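Local atomic coordinates of 4-hydroxy-tetrahydrodipicolinate synthase (Thermotoga maritima, PDB entry 1O5K), a protein that probably catalyses the condensation of pyruvate with aspartate-beta-semialdehyde to 4-hydroxy-tetrahydrodipicolinate, a step in lysine biosynthesis. Residues P24-E29 with E278-L283; L271-F276 with L295-L300. One frame throughout, in Å; residues are numbered along the deposited sequence.

Interaction 1 (P24-E29 with E278-L283); sequences PFKNGE and ENELRL
Gly-28 O is gripped twice, both times by the guanidinium of Arg-282: NH2 gives Gly-28 O a bond of 2.7 Å lying in the carbonyl plane, and NE adds a weak one. The arginine reaches it with an extended chain from CG to NE that crosses the Phe-25 side chain at about a right angle. Its guanidinium lies flat on one face of the phenyl ring, planes 12° apart and centres 4.1 Å apart. Arg-282 CD completes the overlap with a CH-pi contact to the same ring. Glu-280 takes the amides of the same turn. Its carboxylate is a two-pronged acceptor, each oxygen using its syn lone pair: OE2 receives Asn-27 N at 2.7 Å and OE1 receives Gly-28 N at 2.8 Å. Those amides belong to the type I' turn of the tight hairpin 25-30, which follows barrel strand 16-20 in this TIM-barrel enzyme, so the loop 278-283 clasps the hairpin by its tip. Beyond the turn, Arg-282 NH2 also forms a salt bridge with Glu-66, and NH1 bonds to Thr-61 O, which fixes the group's rotation. At the hairpin's base two waters do the joining. One accepts from Phe-25 N and lies 2.9 Å from Glu-280 O; the other links Phe-25 O to Glu-278 N. On the exposed flank, extended Lys-26 and bent Glu-278 form a long salt bridge, NZ to OE2 3.9 Å.

Interaction 2 (L271-F276 with L295-L300); sequences LNLMGF and LLRNVL
Leu-273 pushes its two methyls against helix 290-302 at different places. Leu-273 CD1 settles onto the backbone of the helical turn, 3.8 Å from Arg-297 N and 4.1 Å from Leu-296 CB. Leu-273 CD2 instead meets the end of the arginine, 3.7 Å from Arg-297 NH2. Arg-297 gets there because its chain, extended at first, bends at chi3 (-79°), which brings NE and NH2 beside Leu-273 CD2; the two side chains cross at about a right angle. On the other flank Leu-300 sends CD1 to within 4.2 Å of Leu-273 CD1, and Leu-300 CD1 also lies 4.2 Å from Met-274 CG. An alanine in place of Leu-273 would remove both methyls and would probably loosen the seat of the 271-273 turn on the 296-300 face. At its C-terminal end helix 265-273 closes with a Schellman motif, with Gly-275 at positive phi and Phe-276 N bonded back to Leu-271 O. The helices joined here belong to the C-terminal helical part of the chain; Leu-296 and Leu-300 also lean on helix 241-257, through Ala-257 and Leu-254. All the contacts between the two segments are van der Waals, even at the guanidinium, so shape fit and burial of methyl groups rather than directional bonds set the spacing.

How the interactions relate
Starting at the N terminus, the chain lays down barrel strand 16-20 and then the hairpin that carries 24-29. Almost the whole barrel follows before 278-283 returns to it, so interaction 1 closes a loop of 248 residues. Interaction 2 closes a short one: between 271-276, at the end of helix 265-273, and 295-300, in helix 290-302, lie just 18 residues, and 278-283 is among them. The two loops therefore cross rather than nest. The centres of the two contacts are about 17 Å apart, yet the contacts meet where Asn-272 ND2 packs on Glu-278 and Asn-279. Together they tie the early hairpin, the linking loop and the C-terminal helices.

Interaction 1 (P24-E29 with E278-L283)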
ATOM      1  N   PRO A  24      17.602   1.984  29.678  1.00 24.52           N
ATOM      2  CA  PRO A  24      17.335   0.860  30.553  1.00 25.19           C
ATOM      3  C   PRO A  24      16.524   1.224  31.774  1.00 22.25           C
ATOM      4  O   PRO A  24      16.661   2.327  32.321  1.00 22.97           O
ATOM      5  CB  PRO A  24      18.736   0.391  30.973  1.00 26.03           C
ATOM      6  CG  PRO A  24      19.671   1.079  30.023  1.00 26.75           C
ATOM      7  CD  PRO A  24      19.021   2.341  29.664  1.00 27.24           C
ATOM      8  N   PHE A  25      15.668   0.290  32.176  1.00 20.05           N
ATOM      9  CA  PHE A  25      14.877   0.389  33.359  1.00 22.03           C
ATOM     10  C   PHE A  25      15.104  -0.805  34.228  1.00 25.45           C
ATOM     11  O   PHE A  25      15.398  -1.908  33.737  1.00 25.07           O
ATOM     12  CB  PHE A  25      13.368   0.430  33.048  1.00 23.59           C
ATOM     13  CG  PHE A  25      12.954   1.539  32.075  1.00 25.08           C
ATOM     14  CD1 PHE A  25      12.343   1.236  30.852  1.00 25.78           C
ATOM     15  CD2 PHE A  25      13.172   2.875  32.384  1.00 26.21           C
ATOM     16  CE1 PHE A  25      11.962   2.235  29.978  1.00 25.69           C
ATOM     17  CE2 PHE A  25      12.813   3.862  31.495  1.00 23.94           C
ATOM     18  CZ  PHE A  25      12.207   3.573  30.317  1.00 22.09           C
ATOM     19  N   LYS A  26      14.963  -0.581  35.524  1.00 21.85           N
ATOM     20  CA  LYS A  26      14.922  -1.673  36.521  1.00 21.32           C
ATOM     21  C   LYS A  26      13.816  -1.372  37.520  1.00 24.32           C
ATOM     22  O   LYS A  26      13.756  -0.256  38.038  1.00 22.44           O
ATOM     23  CB  LYS A  26      16.231  -1.771  37.243  1.00 26.32           C
ATOM     24  CG  LYS A  26      16.254  -2.939  38.237  1.00 28.84           C
ATOM     25  CD  LYS A  26      17.662  -3.449  38.447  1.00 41.42           C
ATOM     26  CE  LYS A  26      17.681  -4.494  39.550  1.00 51.27           C
ATOM     27  NZ  LYS A  26      19.088  -4.888  39.858  1.00 61.03           N
ATOM     28  N   ASN A  27      12.931  -2.326  37.792  1.00 22.65           N
ATOM     29  CA  ASN A  27      11.759  -2.062  38.615  1.00 23.16           C
ATOM     30  C   ASN A  27      10.969  -0.831  38.121  1.00 23.74           C
ATOM     31  O   ASN A  27      10.421  -0.082  38.926  1.00 25.25           O
ATOM     32  CB  ASN A  27      12.153  -1.871  40.100  1.00 25.88           C
ATOM     33  CG  ASN A  27      12.711  -3.121  40.742  1.00 26.45           C
ATOM     34  OD1 ASN A  27      12.298  -4.219  40.397  1.00 25.92           O
ATOM     35  ND2 ASN A  27      13.609  -2.956  41.745  1.00 27.27           N
ATOM     36  N   GLY A  28      10.977  -0.618  36.808  1.00 25.36           N
ATOM     37  CA  GLY A  28      10.296   0.493  36.186  1.00 26.91           C
ATOM     38  C   GLY A  28      10.966   1.835  36.339  1.00 27.79           C
ATOM     39  O   GLY A  28      10.504   2.794  35.744  1.00 33.52           O
ATOM     40  N   GLU A  29      12.091   1.883  37.040  1.00 25.46           N
ATOM     41  CA  GLU A  29      12.876   3.120  37.204  1.00 26.51           C
ATOM     42  C   GLU A  29      14.054   3.185  36.224  1.00 26.11           C
ATOM     43  O   GLU A  29      14.536   2.164  35.786  1.00 27.43           O
ATOM     44  CB  GLU A  29      13.372   3.157  38.639  1.00 24.68           C
ATOM     45  CG  GLU A  29      12.231   3.107  39.648  1.00 23.70           C
ATOM     46  CD  GLU A  29      11.316   4.320  39.495  1.00 39.59           C
ATOM     47  OE1 GLU A  29      10.072   4.149  39.453  1.00 40.18           O
ATOM     48  OE2 GLU A  29      11.856   5.447  39.346  1.00 34.48           O
ATOM     49  N   GLU A 278      18.172  -5.182  32.192  1.00 26.33           N
ATOM     50  CA  GLU A 278      16.980  -5.963  32.449  1.00 25.85           C
ATOM     51  C   GLU A 278      16.060  -5.776  31.261  1.00 25.90           C
ATOM     52  O   GLU A 278      16.146  -4.774  30.537  1.00 23.75           O
ATOM     53  CB  GLU A 278      16.233  -5.490  33.687  1.00 26.39           C
ATOM     54  CG  GLU A 278      17.050  -5.396  34.951  1.00 27.83           C
ATOM     55  CD  GLU A 278      17.404  -6.746  35.533  1.00 35.00           C
ATOM     56  OE1 GLU A 278      16.984  -7.796  35.009  1.00 37.85           O
ATOM     57  OE2 GLU A 278      18.155  -6.740  36.516  1.00 50.07           O
ATOM     58  N   ASN A 279      15.234  -6.782  31.004  1.00 22.56           N
ATOM     59  CA  ASN A 279      14.349  -6.776  29.857  1.00 23.57           C
ATOM     60  C   ASN A 279      13.016  -6.111  30.277  1.00 25.87           C
ATOM     61  O   ASN A 279      12.011  -6.787  30.459  1.00 24.24           O
ATOM     62  CB  ASN A 279      14.158  -8.189  29.354  1.00 26.92           C
ATOM     63  CG  ASN A 279      13.355  -8.266  28.081  1.00 26.97           C
ATOM     64  OD1 ASN A 279      12.780  -9.302  27.740  1.00 34.50           O
ATOM     65  ND2 ASN A 279      13.299  -7.206  27.399  1.00 23.35           N
ATOM     66  N   GLU A 280      13.060  -4.790  30.503  1.00 24.29           N
ATOM     67  CA  GLU A 280      11.900  -4.065  31.047  1.00 24.58           C
ATOM     68  C   GLU A 280      11.616  -2.919  30.106  1.00 22.48           C
ATOM     69  O   GLU A 280      12.551  -2.240  29.656  1.00 24.23           O
ATOM     70  CB  GLU A 280      12.193  -3.469  32.419  1.00 25.51           C
ATOM     71  CG  GLU A 280      12.259  -4.433  33.569  1.00 34.37           C
ATOM     72  CD  GLU A 280      12.185  -3.710  34.896  1.00 35.26           C
ATOM     73  OE1 GLU A 280      11.532  -2.628  35.000  1.00 35.45           O
ATOM     74  OE2 GLU A 280      12.785  -4.226  35.827  1.00 29.77           O
ATOM     75  N   LEU A 281      10.326  -2.698  29.847  1.00 24.52           N
ATOM     76  CA  LEU A 281       9.870  -1.599  29.026  1.00 25.01           C
ATOM     77  C   LEU A 281       8.746  -0.921  29.776  1.00 25.42           C
ATOM     78  O   LEU A 281       8.232  -1.447  30.745  1.00 27.00           O
ATOM     79  CB  LEU A 281       9.338  -2.093  27.674  1.00 25.39           C
ATOM     80  CG  LEU A 281      10.465  -2.696  26.809  1.00 26.14           C
ATOM     81  CD1 LEU A 281      10.496  -4.179  26.819  1.00 30.52           C
ATOM     82  CD2 LEU A 281      10.488  -2.136  25.402  1.00 30.68           C
ATOM     83  N   ARG A 282       8.388   0.277  29.353  1.00 22.01           N
ATOM     84  CA  ARG A 282       7.203   0.893  29.958  1.00 23.43           C
ATOM     85  C   ARG A 282       5.958   0.823  29.035  1.00 21.87           C
ATOM     86  O   ARG A 282       6.066   1.013  27.779  1.00 24.72           O
ATOM     87  CB  ARG A 282       7.518   2.334  30.256  1.00 25.49           C
ATOM     88  CG  ARG A 282       8.456   2.475  31.413  1.00 26.24           C
ATOM     89  CD  ARG A 282       8.762   3.902  31.747  1.00 28.97           C
ATOM     90  NE  ARG A 282       9.653   4.001  32.902  1.00 22.10           N
ATOM     91  CZ  ARG A 282      10.178   5.137  33.334  1.00 28.58           C
ATOM     92  NH1 ARG A 282       9.890   6.291  32.732  1.00 27.21           N
ATOM     93  NH2 ARG A 282      10.959   5.129  34.391  1.00 27.36           N
ATOM     94  N   LEU A 283       4.808   0.634  29.650  1.00 22.80           N
ATOM     95  CA  LEU A 283       3.549   0.536  28.931  1.00 22.66           C
ATOM     96  C   LEU A 283       3.361   1.832  28.138  1.00 22.58           C
ATOM     97  O   LEU A 283       3.695   2.927  28.644  1.00 22.87           O
ATOM     98  CB  LEU A 283       2.376   0.290  29.920  1.00 18.56           C
ATOM     99  CG  LEU A 283       2.229  -1.122  30.474  1.00 25.94           C
ATOM    100  CD1 LEU A 283       1.033  -1.152  31.337  1.00 26.00           C
ATOM    101  CD2 LEU A 283       2.089  -2.131  29.318  1.00 24.93           C
TER
HETATM  102  O   HOH W   1      15.327  -2.018  30.323  1.00 17.21           O
HETATM  103  O   HOH W   2      18.080  -2.461  33.020  1.00 20.41           O

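Interaction 2 (L271-F276 with L295-L300)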
ATOM      1  N   LEU A 271      19.797  -7.039  24.342  1.00 21.03           N
ATOM      2  CA  LEU A 271      20.707  -6.489  25.369  1.00 21.05           C
ATOM      3  C   LEU A 271      20.620  -7.279  26.668  1.00 24.39           C
ATOM      4  O   LEU A 271      21.651  -7.534  27.360  1.00 22.64           O
ATOM      5  CB  LEU A 271      20.407  -5.014  25.580  1.00 23.69           C
ATOM      6  CG  LEU A 271      20.914  -4.170  24.377  1.00 20.27           C
ATOM      7  CD1 LEU A 271      20.296  -2.797  24.475  1.00 25.61           C
ATOM      8  CD2 LEU A 271      22.390  -4.060  24.386  1.00 26.18           C
ATOM      9  N   ASN A 272      19.425  -7.721  27.001  1.00 24.32           N
ATOM     10  CA  ASN A 272      19.290  -8.572  28.189  1.00 24.54           C
ATOM     11  C   ASN A 272      19.988  -9.946  28.036  1.00 25.66           C
ATOM     12  O   ASN A 272      20.700 -10.443  28.965  1.00 22.34           O
ATOM     13  CB  ASN A 272      17.808  -8.761  28.521  1.00 23.19           C
ATOM     14  CG  ASN A 272      17.579  -9.679  29.698  1.00 25.11           C
ATOM     15  OD1 ASN A 272      16.997 -10.740  29.542  1.00 24.61           O
ATOM     16  ND2 ASN A 272      18.006  -9.264  30.893  1.00 23.36           N
ATOM     17  N   LEU A 273      19.784 -10.590  26.889  1.00 24.79           N
ATOM     18  CA  LEU A 273      20.452 -11.866  26.625  1.00 25.85           C
ATOM     19  C   LEU A 273      21.967 -11.681  26.770  1.00 24.96           C
ATOM     20  O   LEU A 273      22.656 -12.533  27.299  1.00 23.51           O
ATOM     21  CB  LEU A 273      20.120 -12.371  25.223  1.00 25.75           C
ATOM     22  CG  LEU A 273      18.730 -12.953  25.014  1.00 22.40           C
ATOM     23  CD1 LEU A 273      18.451 -13.155  23.529  1.00 28.54           C
ATOM     24  CD2 LEU A 273      18.540 -14.264  25.733  1.00 30.57           C
ATOM     25  N   MET A 274      22.458 -10.524  26.331  1.00 24.73           N
ATOM     26  CA  MET A 274      23.874 -10.235  26.369  1.00 26.67           C
ATOM     27  C   MET A 274      24.365  -9.824  27.764  1.00 29.81           C
ATOM     28  O   MET A 274      25.550  -9.679  27.955  1.00 28.87           O
ATOM     29  CB  MET A 274      24.235  -9.163  25.327  1.00 24.88           C
ATOM     30  CG  MET A 274      24.129  -9.723  23.922  1.00 24.86           C
ATOM     31  SD  MET A 274      24.179  -8.393  22.660  1.00 31.04           S
ATOM     32  CE  MET A 274      25.875  -8.274  22.550  1.00 31.65           C
ATOM     33  N   GLY A 275      23.459  -9.570  28.704  1.00 29.10           N
ATOM     34  CA  GLY A 275      23.865  -9.273  30.088  1.00 27.53           C
ATOM     35  C   GLY A 275      24.005  -7.797  30.403  1.00 24.61           C
ATOM     36  O   GLY A 275      24.512  -7.444  31.437  1.00 25.42           O
ATOM     37  N   PHE A 276      23.480  -6.922  29.558  1.00 21.00           N
ATOM     38  CA  PHE A 276      23.674  -5.476  29.735  1.00 24.43           C
ATOM     39  C   PHE A 276      22.569  -4.793  30.545  1.00 27.93           C
ATOM     40  O   PHE A 276      22.866  -3.866  31.309  1.00 26.77           O
ATOM     41  CB  PHE A 276      23.766  -4.764  28.401  1.00 26.78           C
ATOM     42  CG  PHE A 276      25.101  -4.809  27.755  1.00 29.74           C
ATOM     43  CD1 PHE A 276      25.319  -5.612  26.647  1.00 27.80           C
ATOM     44  CD2 PHE A 276      26.130  -3.999  28.198  1.00 35.33           C
ATOM     45  CE1 PHE A 276      26.548  -5.635  26.025  1.00 31.08           C
ATOM     46  CE2 PHE A 276      27.371  -4.031  27.573  1.00 36.45           C
ATOM     47  CZ  PHE A 276      27.568  -4.849  26.487  1.00 29.63           C
ATOM     48  N   LEU A 295      14.679 -16.344  18.532  1.00 28.21           N
ATOM     49  CA  LEU A 295      15.283 -15.890  17.264  1.00 27.16           C
ATOM     50  C   LEU A 295      16.505 -15.023  17.552  1.00 26.57           C
ATOM     51  O   LEU A 295      17.585 -15.218  17.007  1.00 25.10           O
ATOM     52  CB  LEU A 295      14.260 -15.094  16.449  1.00 26.72           C
ATOM     53  CG  LEU A 295      14.789 -14.283  15.253  1.00 31.75           C
ATOM     54  CD1 LEU A 295      15.329 -15.250  14.231  1.00 31.27           C
ATOM     55  CD2 LEU A 295      13.700 -13.426  14.652  1.00 33.34           C
ATOM     56  N   LEU A 296      16.322 -14.020  18.390  1.00 25.65           N
ATOM     57  CA  LEU A 296      17.453 -13.189  18.753  1.00 26.41           C
ATOM     58  C   LEU A 296      18.627 -14.050  19.299  1.00 25.53           C
ATOM     59  O   LEU A 296      19.781 -13.835  18.909  1.00 27.44           O
ATOM     60  CB  LEU A 296      17.029 -12.155  19.775  1.00 26.36           C
ATOM     61  CG  LEU A 296      16.072 -11.105  19.222  1.00 26.26           C
ATOM     62  CD1 LEU A 296      15.475 -10.414  20.442  1.00 27.67           C
ATOM     63  CD2 LEU A 296      16.805 -10.140  18.283  1.00 25.90           C
ATOM     64  N   ARG A 297      18.348 -15.014  20.185  1.00 24.54           N
ATOM     65  CA  ARG A 297      19.417 -15.800  20.797  1.00 28.69           C
ATOM     66  C   ARG A 297      20.240 -16.490  19.694  1.00 30.16           C
ATOM     67  O   ARG A 297      21.497 -16.477  19.698  1.00 31.66           O
ATOM     68  CB  ARG A 297      18.849 -16.837  21.784  1.00 28.29           C
ATOM     69  CG  ARG A 297      19.900 -17.386  22.701  1.00 31.16           C
ATOM     70  CD  ARG A 297      19.478 -18.499  23.619  1.00 34.27           C
ATOM     71  NE  ARG A 297      18.730 -18.024  24.782  1.00 32.89           N
ATOM     72  CZ  ARG A 297      17.417 -18.042  24.890  1.00 32.19           C
ATOM     73  NH1 ARG A 297      16.648 -18.509  23.910  1.00 33.64           N
ATOM     74  NH2 ARG A 297      16.856 -17.582  26.001  1.00 40.11           N
ATOM     75  N   ASN A 298      19.526 -17.035  18.717  1.00 27.31           N
ATOM     76  CA  ASN A 298      20.149 -17.742  17.597  1.00 30.72           C
ATOM     77  C   ASN A 298      20.974 -16.834  16.710  1.00 30.15           C
ATOM     78  O   ASN A 298      22.109 -17.140  16.378  1.00 28.62           O
ATOM     79  CB  ASN A 298      19.073 -18.418  16.752  1.00 31.43           C
ATOM     80  CG  ASN A 298      18.526 -19.688  17.420  1.00 34.40           C
ATOM     81  OD1 ASN A 298      19.176 -20.281  18.288  1.00 39.05           O
ATOM     82  ND2 ASN A 298      17.300 -20.071  17.050  1.00 30.66           N
ATOM     83  N   VAL A 299      20.377 -15.724  16.330  1.00 32.20           N
ATOM     84  CA  VAL A 299      21.023 -14.734  15.490  1.00 30.91           C
ATOM     85  C   VAL A 299      22.217 -14.107  16.208  1.00 27.98           C
ATOM     86  O   VAL A 299      23.271 -13.882  15.585  1.00 29.99           O
ATOM     87  CB  VAL A 299      20.006 -13.641  15.057  1.00 34.18           C
ATOM     88  CG1 VAL A 299      20.700 -12.435  14.524  1.00 36.37           C
ATOM     89  CG2 VAL A 299      19.047 -14.183  13.977  1.00 26.36           C
ATOM     90  N   LEU A 300      22.072 -13.807  17.502  1.00 24.15           N
ATOM     91  CA  LEU A 300      23.200 -13.241  18.248  1.00 28.02           C
ATOM     92  C   LEU A 300      24.383 -14.220  18.271  1.00 29.05           C
ATOM     93  O   LEU A 300      25.532 -13.811  18.041  1.00 32.29           O
ATOM     94  CB  LEU A 300      22.811 -12.787  19.646  1.00 26.51           C
ATOM     95  CG  LEU A 300      21.867 -11.584  19.710  1.00 24.66           C
ATOM     96  CD1 LEU A 300      21.430 -11.449  21.167  1.00 27.84           C
ATOM     97  CD2 LEU A 300      22.586 -10.321  19.210  1.00 29.35           C
TER